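Local coordinates for arfgap-like finger domain containing protein (Cryptosporidium parvum Iowa II, PDB 2OWA) that probably activates GTP hydrolysis by Arf-family GTPases in protein transport, this chain being its zinc-finger ArfGAP domain, at residues A[26-30]-A[89-93]; A[103-108]-A[119-125]; A[35-40]-A[96-101]. The contacts are given in a common frame with arbitrary orientation. Numbering follows the deposited sequence.

Contact 1 of 3, residues A[26-30]-A[89-93]; sequences FFQIV and LVRMD
Two helical pieces, 26-30 of helix 20-32 and 89-93 of helix 86-94, run in the same direction, their axes 9° from parallel and 11.0 Å apart. Phe26 pairs with Leu89 (CA-CA 7.6 Å) and, one turn on, Val30 with Asp93 (CA-CA 6.8 Å). The gap is filled largely by two phenylalanine rings with Leu89, Met92 and Val30. Phe26 (chi1 t) crosses to the second helix: Phe26 CZ comes to 3.0 Å from Leu89 O, Leu89 CB sits over the ring face, 4.0 Å from its centroid in a CH-pi contact, and Met92 CB lies 4.0 Å from Phe26 CE2 and Asp93 CB 3.8 Å from Phe26 CE1, both at the ring edge. Phe27 (chi1 m) brings CE2 to 3.6 Å from Leu89 CD2 and CE1 to 3.9 Å from Met92 CG. Asp93 forms a salt bridge with Arg33. Phe57 and Leu50 of the antiparallel sheet touch Phe27 and Met92, so this parallel helix pair packs into the hydrophobic core of the ArfGAP zinc-finger domain.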
# COMPACT_ATOMS: atom_id res chain seq x y z
N PHE A 26 -10.31 11.01 1.26
CA PHE A 26 -10.04 9.76 0.49
C PHE A 26 -9.63 8.60 1.44
O PHE A 26 -10.22 7.53 1.42
CB PHE A 26 -8.94 9.98 -0.53
CG PHE A 26 -8.47 8.72 -1.20
CD1 PHE A 26 -9.19 8.17 -2.24
CD2 PHE A 26 -7.34 8.05 -0.71
CE1 PHE A 26 -8.76 6.97 -2.87
CE2 PHE A 26 -6.91 6.87 -1.31
CZ PHE A 26 -7.62 6.32 -2.37
N PHE A 27 -8.59 8.80 2.22
CA PHE A 27 -8.05 7.70 3.05
C PHE A 27 -8.96 7.24 4.20
O PHE A 27 -8.93 6.10 4.61
CB PHE A 27 -6.67 8.04 3.57
CG PHE A 27 -5.58 7.81 2.55
CD1 PHE A 27 -5.37 6.54 2.01
CD2 PHE A 27 -4.75 8.85 2.16
CE1 PHE A 27 -4.37 6.34 1.10
CE2 PHE A 27 -3.72 8.62 1.24
CZ PHE A 27 -3.55 7.39 0.70
N GLN A 28 -9.78 8.14 4.71
CA GLN A 28 -10.72 7.77 5.76
C GLN A 28 -11.66 6.68 5.23
O GLN A 28 -11.93 5.69 5.92
CB GLN A 28 -11.49 9.01 6.20
CG GLN A 28 -10.75 9.84 7.22
CD GLN A 28 -11.21 11.31 7.22
OE1 GLN A 28 -12.34 11.62 6.82
NE2 GLN A 28 -10.31 12.21 7.64
N ILE A 29 -12.11 6.84 4.00
CA ILE A 29 -12.93 5.83 3.36
C ILE A 29 -12.16 4.59 3.02
O ILE A 29 -12.56 3.49 3.39
CB ILE A 29 -13.55 6.36 2.05
CG1 ILE A 29 -14.45 7.56 2.32
CG2 ILE A 29 -14.29 5.24 1.33
CD1 ILE A 29 -15.41 7.33 3.43
N VAL A 30 -11.04 4.75 2.33
CA VAL A 30 -10.33 3.58 1.82
C VAL A 30 -9.78 2.73 2.99
O VAL A 30 -9.79 1.53 2.92
CB VAL A 30 -9.29 3.98 0.76
CG1 VAL A 30 -8.42 2.80 0.40
CG2 VAL A 30 -10.03 4.51 -0.49
N LEU A 89 -3.33 8.21 -5.17
CA LEU A 89 -4.61 7.92 -4.56
C LEU A 89 -5.36 6.88 -5.34
O LEU A 89 -5.87 5.90 -4.76
CB LEU A 89 -5.45 9.19 -4.33
CG LEU A 89 -4.81 10.32 -3.52
CD1 LEU A 89 -5.94 11.33 -3.22
CD2 LEU A 89 -4.19 9.76 -2.18
N VAL A 90 -5.38 7.03 -6.66
CA VAL A 90 -6.07 6.07 -7.55
C VAL A 90 -5.47 4.68 -7.33
O VAL A 90 -6.19 3.67 -7.29
CB VAL A 90 -5.90 6.45 -9.02
CG1 VAL A 90 -6.52 5.34 -9.96
CG2 VAL A 90 -6.49 7.87 -9.28
N ARG A 91 -4.14 4.64 -7.19
CA ARG A 91 -3.41 3.39 -7.01
C ARG A 91 -3.84 2.69 -5.73
O ARG A 91 -4.10 1.49 -5.75
CB ARG A 91 -1.87 3.60 -7.02
CG ARG A 91 -1.09 2.29 -6.77
CD ARG A 91 0.40 2.52 -6.78
NE ARG A 91 1.18 1.28 -6.89
CZ ARG A 91 1.61 0.77 -8.04
NH1 ARG A 91 1.34 1.39 -9.19
NH2 ARG A 91 2.35 -0.33 -8.06
N MET A 92 -3.93 3.43 -4.63
CA MET A 92 -4.43 2.90 -3.39
C MET A 92 -5.89 2.40 -3.49
O MET A 92 -6.27 1.44 -2.85
CB MET A 92 -4.30 3.96 -2.28
CG MET A 92 -2.85 4.23 -1.82
SD MET A 92 -1.78 2.82 -1.51
CE MET A 92 -2.61 2.04 -0.14
N ASP A 93 -6.66 3.08 -4.33
CA ASP A 93 -8.07 2.83 -4.51
C ASP A 93 -8.27 1.51 -5.25
O ASP A 93 -9.12 0.69 -4.85
CB ASP A 93 -8.72 3.98 -5.28
CG ASP A 93 -10.26 3.96 -5.20
OD1 ASP A 93 -10.85 3.03 -4.60
OD2 ASP A 93 -10.89 4.90 -5.78

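Contact 2 of 3, residues A[103-108]-A[119-125]; sequences YFKQVL and YASSICG
The Phe104 ring lies at the apolar centre, where the C-terminal end of helix 97-107 packs on the bend between the weakly bonded helical turn 118-121 and helix 123-135 of the ArfGAP domain; Tyr128 of helix 123-135 also meets this ring. With chi1 m, Phe104 presents one face to Tyr119 CB, 3.9 Å from the ring centroid and 14° off the normal, a CH-pi contact. The Tyr119 ring (chi1 p) meets it obliquely, centroids 5.2 Å apart and planes at 53°, with Phe104 CE2 3.8 Å from Tyr119 CD1. Phe104 CZ comes within 3.8 Å of Gly125 CA at the ring edge. Register is set by Phe104 opposite Tyr119 (CA-CA 7.5 Å) and Val107 opposite Cys124 (CA-CA 7.0 Å). Further out, Cys124 (chi1 m) packs against Val107 and Leu108: its CB is 3.8 Å from Val107 CG2 and its SG 3.9 Å from Leu108 CD2. Leu108 CD1 also reaches Tyr119 CB at 3.6 Å.

The polar edge centres on the Ser122 hydroxyl in the bend. Ser122, extended at phi/psi -75/153, is the N-cap of helix 123-135: its OG accepts from Gly125 N at 2.8 Å and donates to Tyr119 O at 2.8 Å, linking that turn to the start of helix 123-135. Tyr103 OH stands 3.4 Å from Cys124 O, at best a weak bond. Tyr119 OH hydrogen-bonds Asp41 in the loop that also carries zinc ligands. Cohesion is therefore chiefly apolar and aromatic; the two short hydrogen bonds of Ser122 OG lie within the bend, not across the contact.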
# COMPACT_ATOMS: atom_id res chain seq x y z
N TYR A 103 -3.80 -11.98 -4.44
CA TYR A 103 -2.74 -12.27 -5.37
C TYR A 103 -1.62 -13.13 -4.75
O TYR A 103 -1.25 -14.16 -5.31
CB TYR A 103 -2.17 -10.97 -5.96
CG TYR A 103 -0.96 -11.20 -6.85
CD1 TYR A 103 -1.12 -11.54 -8.18
CD2 TYR A 103 0.34 -11.11 -6.33
CE1 TYR A 103 -0.04 -11.75 -9.00
CE2 TYR A 103 1.44 -11.32 -7.15
CZ TYR A 103 1.23 -11.65 -8.47
OH TYR A 103 2.28 -11.86 -9.29
N PHE A 104 -1.11 -12.68 -3.61
CA PHE A 104 0.01 -13.36 -2.92
C PHE A 104 -0.32 -14.77 -2.40
O PHE A 104 0.50 -15.66 -2.57
CB PHE A 104 0.68 -12.45 -1.85
CG PHE A 104 1.51 -11.33 -2.44
CD1 PHE A 104 2.60 -11.62 -3.27
CD2 PHE A 104 1.19 -9.98 -2.18
CE1 PHE A 104 3.36 -10.58 -3.86
CE2 PHE A 104 1.93 -8.94 -2.72
CZ PHE A 104 3.02 -9.24 -3.59
N LYS A 105 -1.50 -14.97 -1.81
CA LYS A 105 -1.89 -16.32 -1.39
C LYS A 105 -1.91 -17.28 -2.60
O LYS A 105 -1.63 -18.44 -2.42
CB LYS A 105 -3.25 -16.37 -0.69
CG LYS A 105 -3.35 -15.62 0.66
CD LYS A 105 -4.78 -15.77 1.24
CE LYS A 105 -4.94 -15.14 2.64
NZ LYS A 105 -3.92 -15.59 3.70
N GLN A 106 -2.28 -16.79 -3.80
CA GLN A 106 -2.23 -17.63 -5.01
C GLN A 106 -0.80 -17.89 -5.50
O GLN A 106 -0.44 -19.04 -5.78
CB GLN A 106 -3.07 -17.05 -6.17
CG GLN A 106 -4.51 -16.65 -5.79
CD GLN A 106 -5.54 -16.87 -6.91
OE1 GLN A 106 -5.32 -17.66 -7.85
NE2 GLN A 106 -6.69 -16.17 -6.80
N VAL A 107 0.01 -16.84 -5.61
CA VAL A 107 1.33 -16.97 -6.23
C VAL A 107 2.43 -17.41 -5.23
O VAL A 107 3.40 -18.08 -5.62
CB VAL A 107 1.76 -15.73 -7.07
CG1 VAL A 107 0.68 -15.37 -8.10
CG2 VAL A 107 2.10 -14.57 -6.20
N LEU A 108 2.27 -17.04 -3.95
CA LEU A 108 3.19 -17.49 -2.90
C LEU A 108 2.66 -18.72 -2.15
O LEU A 108 3.43 -19.42 -1.46
CB LEU A 108 3.54 -16.33 -1.95
CG LEU A 108 4.36 -15.17 -2.56
CD1 LEU A 108 4.64 -14.12 -1.50
CD2 LEU A 108 5.67 -15.65 -3.19
N TYR A 119 7.53 -11.26 0.31
CA TYR A 119 6.76 -10.82 -0.86
C TYR A 119 7.31 -9.55 -1.50
O TYR A 119 7.33 -9.45 -2.70
CB TYR A 119 5.25 -10.66 -0.57
CG TYR A 119 4.95 -9.46 0.31
CD1 TYR A 119 4.69 -8.22 -0.24
CD2 TYR A 119 4.97 -9.59 1.71
CE1 TYR A 119 4.42 -7.09 0.59
CE2 TYR A 119 4.69 -8.48 2.56
CZ TYR A 119 4.45 -7.22 1.98
OH TYR A 119 4.16 -6.11 2.78
N ALA A 120 7.73 -8.58 -0.69
CA ALA A 120 8.18 -7.28 -1.16
C ALA A 120 9.41 -7.39 -2.07
O ALA A 120 9.52 -6.60 -3.01
CB ALA A 120 8.47 -6.33 0.02
N SER A 121 10.32 -8.31 -1.76
CA SER A 121 11.59 -8.40 -2.52
C SER A 121 11.51 -9.45 -3.62
O SER A 121 12.47 -9.60 -4.42
CB SER A 121 12.78 -8.67 -1.59
OG SER A 121 12.68 -9.93 -0.88
N SER A 122 10.40 -10.19 -3.64
CA SER A 122 10.21 -11.30 -4.56
C SER A 122 9.93 -10.84 -6.00
O SER A 122 9.38 -9.77 -6.20
CB SER A 122 9.08 -12.22 -4.08
OG SER A 122 7.80 -11.64 -4.30
N ILE A 123 10.27 -11.66 -6.98
CA ILE A 123 9.83 -11.42 -8.36
C ILE A 123 8.31 -11.33 -8.51
O ILE A 123 7.82 -10.55 -9.34
CB ILE A 123 10.43 -12.49 -9.35
CG1 ILE A 123 9.92 -12.27 -10.77
CG2 ILE A 123 10.10 -13.89 -8.89
CD1 ILE A 123 11.05 -12.24 -11.79
N CYS A 124 7.57 -12.10 -7.69
CA CYS A 124 6.10 -12.04 -7.57
C CYS A 124 5.64 -10.67 -7.08
O CYS A 124 4.62 -10.16 -7.52
CB CYS A 124 5.56 -13.10 -6.59
SG CYS A 124 6.11 -14.76 -6.97
N GLY A 125 6.42 -10.06 -6.18
CA GLY A 125 6.15 -8.70 -5.72
C GLY A 125 6.27 -7.74 -6.88
O GLY A 125 5.39 -6.87 -7.10

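Contact 3 of 3, residues A[35-40]-A[96-101]; sequences ENRTCF and GNGRAR. With ZN (zinc ion), chain C.
One arginine side chain ties together a zinc-binding loop, bonding two carbonyls directly and a third through a water: Arg101 NH1 donates to Glu35 O at 2.9 Å and forms a salt bridge with Glu35 OE1 at 2.6 Å; Arg101 NH2 makes a weak bond to Thr38 O at 3.3 Å. Water 1 links Arg101 NE (2.9 Å) to Phe40 O (2.7 Å). A chi1 of -92°, between wells, with chi2 and chi3 t, brings the end of Arg101 to the loop. Segment 35-40 leaves a short 3-10 turn at 35-36 and becomes extended at Thr38 and Cys39; segment 96-101 is the N-cap, Gly96, and the start of helix 97-107. Glu35 lies opposite Gly98 (CA-CA 5.2 Å) and Asn36 opposite Asn97 (CA-CA 5.3 Å). So close an approach suits Gly98, where a CB would clash with Glu35 CG. Gly96, at phi/psi 105/161, would jam a side chain against the preceding carbonyl. Asn36 OD1 accepts from Asn97 N at 2.7 Å, giving the first helical amide a side-chain acceptor. Asn97 (chi1 m) extends ND2 to 2.8 Å from Thr38 O; its OD1 bonds to Phe57 N. Phe40 (chi1 t) packs CE1 3.5 Å from Ala100 CB and 3.6 Å from Arg101 CG. Cys39 turns away and binds zinc through SG at 2.4 Å, with Cys42, Cys59 and Cys62 completing the four-cysteine zinc finger characteristic of ArfGAP domains.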
# COMPACT_ATOMS: atom_id res chain seq x y z
N GLU A 35 -10.93 -5.26 4.52
CA GLU A 35 -9.58 -5.82 4.36
C GLU A 35 -8.45 -4.85 4.74
O GLU A 35 -7.38 -5.31 5.09
CB GLU A 35 -9.35 -6.37 2.95
CG GLU A 35 -10.13 -7.66 2.64
CD GLU A 35 -9.71 -8.85 3.51
OE1 GLU A 35 -8.51 -9.22 3.49
OE2 GLU A 35 -10.61 -9.41 4.20
N ASN A 36 -8.69 -3.54 4.69
CA ASN A 36 -7.66 -2.53 5.02
C ASN A 36 -7.57 -2.18 6.51
O ASN A 36 -6.82 -1.28 6.89
CB ASN A 36 -7.84 -1.26 4.20
CG ASN A 36 -7.56 -1.45 2.71
OD1 ASN A 36 -6.80 -2.33 2.30
ND2 ASN A 36 -8.15 -0.58 1.89
N ARG A 37 -8.33 -2.90 7.33
CA ARG A 37 -8.45 -2.58 8.77
C ARG A 37 -7.53 -3.41 9.66
O ARG A 37 -7.50 -3.28 10.88
CB ARG A 37 -9.92 -2.69 9.19
CG ARG A 37 -10.78 -1.66 8.47
CD ARG A 37 -12.08 -1.48 9.15
NE ARG A 37 -12.01 -0.57 10.31
CZ ARG A 37 -13.05 -0.29 11.09
NH1 ARG A 37 -14.22 -0.86 10.83
NH2 ARG A 37 -12.92 0.53 12.13
N THR A 38 -6.71 -4.22 9.02
CA THR A 38 -5.67 -4.94 9.70
C THR A 38 -4.37 -4.79 8.86
O THR A 38 -4.43 -4.76 7.65
CB THR A 38 -6.12 -6.38 9.86
OG1 THR A 38 -5.09 -7.15 10.47
CG2 THR A 38 -6.45 -7.00 8.52
N CYS A 39 -3.22 -4.66 9.51
CA CYS A 39 -1.94 -4.46 8.78
C CYS A 39 -1.68 -5.63 7.84
O CYS A 39 -1.89 -6.79 8.20
CB CYS A 39 -0.80 -4.33 9.77
SG CYS A 39 0.86 -4.49 9.13
N PHE A 40 -1.20 -5.33 6.63
CA PHE A 40 -0.93 -6.38 5.64
C PHE A 40 0.11 -7.40 6.14
O PHE A 40 0.03 -8.58 5.80
CB PHE A 40 -0.47 -5.77 4.30
CG PHE A 40 -0.39 -6.77 3.17
CD1 PHE A 40 -1.56 -7.25 2.57
CD2 PHE A 40 0.83 -7.22 2.71
CE1 PHE A 40 -1.51 -8.20 1.52
CE2 PHE A 40 0.89 -8.18 1.64
CZ PHE A 40 -0.31 -8.65 1.07
N GLY A 96 -5.29 -2.15 -2.34
CA GLY A 96 -5.86 -2.52 -1.05
C GLY A 96 -5.30 -3.83 -0.55
O GLY A 96 -4.73 -4.62 -1.33
N ASN A 97 -5.43 -4.07 0.75
CA ASN A 97 -5.01 -5.35 1.36
C ASN A 97 -5.69 -6.60 0.82
O ASN A 97 -5.03 -7.61 0.65
CB ASN A 97 -5.12 -5.29 2.89
CG ASN A 97 -4.11 -4.35 3.52
OD1 ASN A 97 -3.39 -3.62 2.82
ND2 ASN A 97 -4.07 -4.33 4.87
N GLY A 98 -7.01 -6.56 0.55
CA GLY A 98 -7.68 -7.71 -0.04
C GLY A 98 -7.18 -8.18 -1.41
O GLY A 98 -6.88 -9.37 -1.61
N ARG A 99 -7.10 -7.28 -2.38
CA ARG A 99 -6.52 -7.64 -3.68
C ARG A 99 -5.08 -8.23 -3.59
O ARG A 99 -4.77 -9.22 -4.29
CB ARG A 99 -6.51 -6.41 -4.59
CG ARG A 99 -6.15 -6.75 -6.02
CD ARG A 99 -6.33 -5.57 -6.90
NE ARG A 99 -6.37 -5.98 -8.31
CZ ARG A 99 -6.56 -5.13 -9.33
NH1 ARG A 99 -6.75 -3.83 -9.10
NH2 ARG A 99 -6.58 -5.60 -10.57
N ALA A 100 -4.23 -7.61 -2.77
CA ALA A 100 -2.85 -8.06 -2.54
C ALA A 100 -2.77 -9.45 -1.85
O ALA A 100 -2.06 -10.34 -2.34
CB ALA A 100 -2.03 -7.00 -1.76
N ARG A 101 -3.53 -9.62 -0.76
CA ARG A 101 -3.66 -10.92 -0.08
C ARG A 101 -4.11 -11.96 -1.10
O ARG A 101 -3.56 -13.04 -1.15
CB ARG A 101 -4.68 -10.88 1.08
CG ARG A 101 -4.08 -10.54 2.43
CD ARG A 101 -5.19 -10.08 3.40
NE ARG A 101 -4.65 -9.32 4.52
CZ ARG A 101 -5.32 -8.36 5.14
NH1 ARG A 101 -6.56 -8.08 4.74
NH2 ARG A 101 -4.77 -7.68 6.16
ZN ZN C . 2.27 -4.61 11.08
O HOH W 1 -2.13 -10.16 5.72

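Contact 3 lies between the other two, its centre 13 Å from that of contact 1 and 14 Å from that of contact 2; those outer two, on opposite sides of the chain's centre, are 22 Å apart, centre to centre. Val30 O of contact 1 and Asn36 ND2 of contact 3 are 2.9 Å apart, a probable hydrogen bond. Contacts 3 and 2 share helix 97-107, and Phe40 joins them, its CZ 3.8 Å from Phe104 CD2 and its CD2 3.5 Å from Tyr119 OH. Contact 3 supplies the zinc ligand Cys39; the side chains of Tyr119 and Met92 lie about 9 Å and 14 Å from the ion, so contacts 2 and 1 stand progressively farther off.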